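Local coordinates for protein aminotransferase, class III (Thermomicrobium roseum, PDB 6IO1) that probably transfers amino groups as a thermostable, (S)-enantioselective omega-transaminase that depends on pyridoxal 5'-phosphate, at residues G121-E126 with H320-S325. Sequence-based numbering, arbitrary orientation.
Sequences GAESNE and HGFTYS. With PMP (4'-deoxy-4'-aminopyridoxal-5'-phosphate), chain C.
The side chain of E123 lies flat over one face of the F322 ring. Its CG makes a CH-pi contact, 3.6 Å from the ring centroid and 11° off the normal, and the carboxylate beyond it continues the overlap, its plane only 7° from that of the ring. E123 OE2 sits 3.6 Å from F322 CD1, while OE1, which accepts a hydrogen bond from S119 N, comes 3.7 Å from F322 CG. Two torsions set up this stack: E123 CG stands anti to the carbonyl carbon (chi1 -77°), and the chain then runs extended to the carboxylate, across the ring from CZ toward CB. The backbone joins in as well, E123 O approaching F322 CE2 at 3.6 Å, and E126 CG brushes the ring edge more loosely, 4.4 Å from CZ. Replacing F322 by an alanine is likely to open a gap beneath the E123 side chain and leave its carboxylate freer to turn.

As in other class-III, fold-type I aminotransferases, the start of helix 121-138 cradles the cofactor phosphate. G121 N donates to O1P of the bound pyridoxamine phosphate at 2.9 Å, and the helix dipole would probably add to the attraction. One turn on, N125 brings ND2 to 3.5 Å from the pyridine N1.

Across the dimer interface, F322 also packs on I157 of the second subunit, and the E123 carboxylate comes close to its counterpart there. The type I turn F322-S325 carries T323, whose OG1 bonds to K289 of that subunit; the reciprocal T323 N, from the second subunit, reaches the cofactor bound here.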
loop_
_atom_site.group_PDB
_atom_site.type_symbol
_atom_site.label_atom_id
_atom_site.label_comp_id
_atom_site.label_asym_id
_atom_site.label_seq_id
_atom_site.Cartn_x
_atom_site.Cartn_y
_atom_site.Cartn_z
ATOM N N GLY B 121 -4.054 -1.696 4.993
ATOM C CA GLY B 121 -5.329 -1.120 5.393
ATOM C C GLY B 121 -5.656 0.181 4.683
ATOM O O GLY B 121 -6.798 0.405 4.278
ATOM N N ALA B 122 -4.667 1.073 4.554
ATOM C CA ALA B 122 -4.909 2.338 3.865
ATOM C C ALA B 122 -5.274 2.106 2.407
ATOM O O ALA B 122 -6.177 2.762 1.872
ATOM C CB ALA B 122 -3.689 3.252 3.973
ATOM N N GLU B 123 -4.574 1.181 1.744
ATOM C CA GLU B 123 -4.927 0.828 0.373
ATOM C C GLU B 123 -6.358 0.311 0.303
ATOM O O GLU B 123 -7.115 0.675 -0.606
ATOM C CB GLU B 123 -3.958 -0.224 -0.165
ATOM C CG GLU B 123 -2.595 0.303 -0.583
ATOM C CD GLU B 123 -1.741 -0.764 -1.248
ATOM O OE1 GLU B 123 -2.227 -1.903 -1.406
ATOM O OE2 GLU B 123 -0.585 -0.464 -1.614
ATOM N N SER B 124 -6.752 -0.513 1.275
ATOM C CA SER B 124 -8.099 -1.075 1.288
ATOM C C SER B 124 -9.150 0.015 1.455
ATOM O O SER B 124 -10.165 0.029 0.751
ATOM C CB SER B 124 -8.218 -2.115 2.404
ATOM O OG SER B 124 -7.352 -3.212 2.175
ATOM N N ASN B 125 -8.936 0.929 2.402
ATOM C CA ASN B 125 -9.914 1.987 2.635
ATOM C C ASN B 125 -9.998 2.946 1.453
ATOM O O ASN B 125 -11.092 3.401 1.095
ATOM C CB ASN B 125 -9.584 2.724 3.930
ATOM C CG ASN B 125 -9.965 1.923 5.159
ATOM O OD1 ASN B 125 -10.899 1.123 5.125
ATOM N ND2 ASN B 125 -9.232 2.120 6.248
ATOM N N GLU B 126 -8.858 3.267 0.831
ATOM C CA GLU B 126 -8.896 4.082 -0.379
ATOM C C GLU B 126 -9.675 3.380 -1.481
ATOM O O GLU B 126 -10.491 4.003 -2.175
ATOM C CB GLU B 126 -7.477 4.399 -0.852
ATOM C CG GLU B 126 -7.403 5.012 -2.245
ATOM C CD GLU B 126 -7.750 6.490 -2.261
ATOM O OE1 GLU B 126 -7.660 7.108 -3.342
ATOM O OE2 GLU B 126 -8.114 7.037 -1.198
ATOM N N HIS B 320 -8.762 1.335 -11.640
ATOM C CA HIS B 320 -8.245 1.405 -10.281
ATOM C C HIS B 320 -7.527 0.108 -9.949
ATOM O O HIS B 320 -7.990 -0.976 -10.313
ATOM C CB HIS B 320 -9.364 1.658 -9.266
ATOM C CG HIS B 320 -8.944 1.452 -7.843
ATOM N ND1 HIS B 320 -8.391 2.455 -7.079
ATOM C CD2 HIS B 320 -8.991 0.356 -7.049
ATOM C CE1 HIS B 320 -8.118 1.989 -5.874
ATOM N NE2 HIS B 320 -8.472 0.717 -5.829
ATOM N N GLY B 321 -6.393 0.227 -9.264
ATOM C CA GLY B 321 -5.679 -0.945 -8.801
ATOM C C GLY B 321 -4.280 -0.666 -8.298
ATOM O O GLY B 321 -3.562 0.168 -8.857
ATOM N N PHE B 322 -3.869 -1.386 -7.262
ATOM C CA PHE B 322 -2.506 -1.325 -6.761
ATOM C C PHE B 322 -1.715 -2.491 -7.339
ATOM O O PHE B 322 -2.261 -3.571 -7.580
ATOM C CB PHE B 322 -2.479 -1.362 -5.230
ATOM C CG PHE B 322 -3.143 -0.179 -4.580
ATOM C CD1 PHE B 322 -2.436 0.987 -4.337
ATOM C CD2 PHE B 322 -4.479 -0.235 -4.211
ATOM C CE1 PHE B 322 -3.046 2.074 -3.738
ATOM C CE2 PHE B 322 -5.095 0.850 -3.613
ATOM C CZ PHE B 322 -4.377 2.005 -3.376
ATOM N N THR B 323 -0.419 -2.255 -7.564
ATOM C CA THR B 323 0.399 -3.200 -8.322
ATOM C C THR B 323 0.351 -4.605 -7.729
ATOM O O THR B 323 0.226 -5.592 -8.463
ATOM C CB THR B 323 1.843 -2.702 -8.388
ATOM O OG1 THR B 323 1.910 -1.530 -9.211
ATOM C CG2 THR B 323 2.757 -3.775 -8.963
ATOM N N TYR B 324 0.429 -4.716 -6.405
ATOM C CA TYR B 324 0.545 -6.006 -5.744
ATOM C C TYR B 324 -0.802 -6.582 -5.324
ATOM O O TYR B 324 -0.848 -7.456 -4.450
ATOM C CB TYR B 324 1.493 -5.891 -4.551
ATOM C CG TYR B 324 2.932 -5.816 -4.999
ATOM C CD1 TYR B 324 3.465 -6.795 -5.825
ATOM C CD2 TYR B 324 3.746 -4.753 -4.630
ATOM C CE1 TYR B 324 4.772 -6.735 -6.256
ATOM C CE2 TYR B 324 5.060 -4.684 -5.057
ATOM C CZ TYR B 324 5.565 -5.678 -5.869
ATOM O OH TYR B 324 6.869 -5.623 -6.300
ATOM N N SER B 325 -1.892 -6.098 -5.915
ATOM C CA SER B 325 -3.220 -6.623 -5.624
ATOM C C SER B 325 -3.281 -8.115 -5.926
ATOM O O SER B 325 -3.011 -8.542 -7.052
ATOM C CB SER B 325 -4.262 -5.872 -6.451
ATOM O OG SER B 325 -5.491 -6.576 -6.483
HETATM N N1 PMP C . -7.523 0.840 9.045
HETATM C C2 PMP C . -7.420 0.642 10.358
HETATM C C2A PMP C . -8.653 0.305 11.138
HETATM C C3 PMP C . -6.180 0.748 11.000
HETATM O O3 PMP C . -6.105 0.540 12.346
HETATM C C4 PMP C . -5.038 1.063 10.257
HETATM C C4A PMP C . -3.692 1.182 10.928
HETATM N N4A PMP C . -3.577 0.330 12.115
HETATM C C5 PMP C . -5.168 1.266 8.876
HETATM C C6 PMP C . -6.430 1.143 8.326
HETATM C C5A PMP C . -3.982 1.609 8.027
HETATM O O4P PMP C . -3.333 0.395 7.535
HETATM P P PMP C . -1.951 0.454 6.702
HETATM O O1P PMP C . -1.619 -0.984 6.351
HETATM O O2P PMP C . -2.234 1.309 5.483
HETATM O O3P PMP C . -0.937 1.081 7.639
#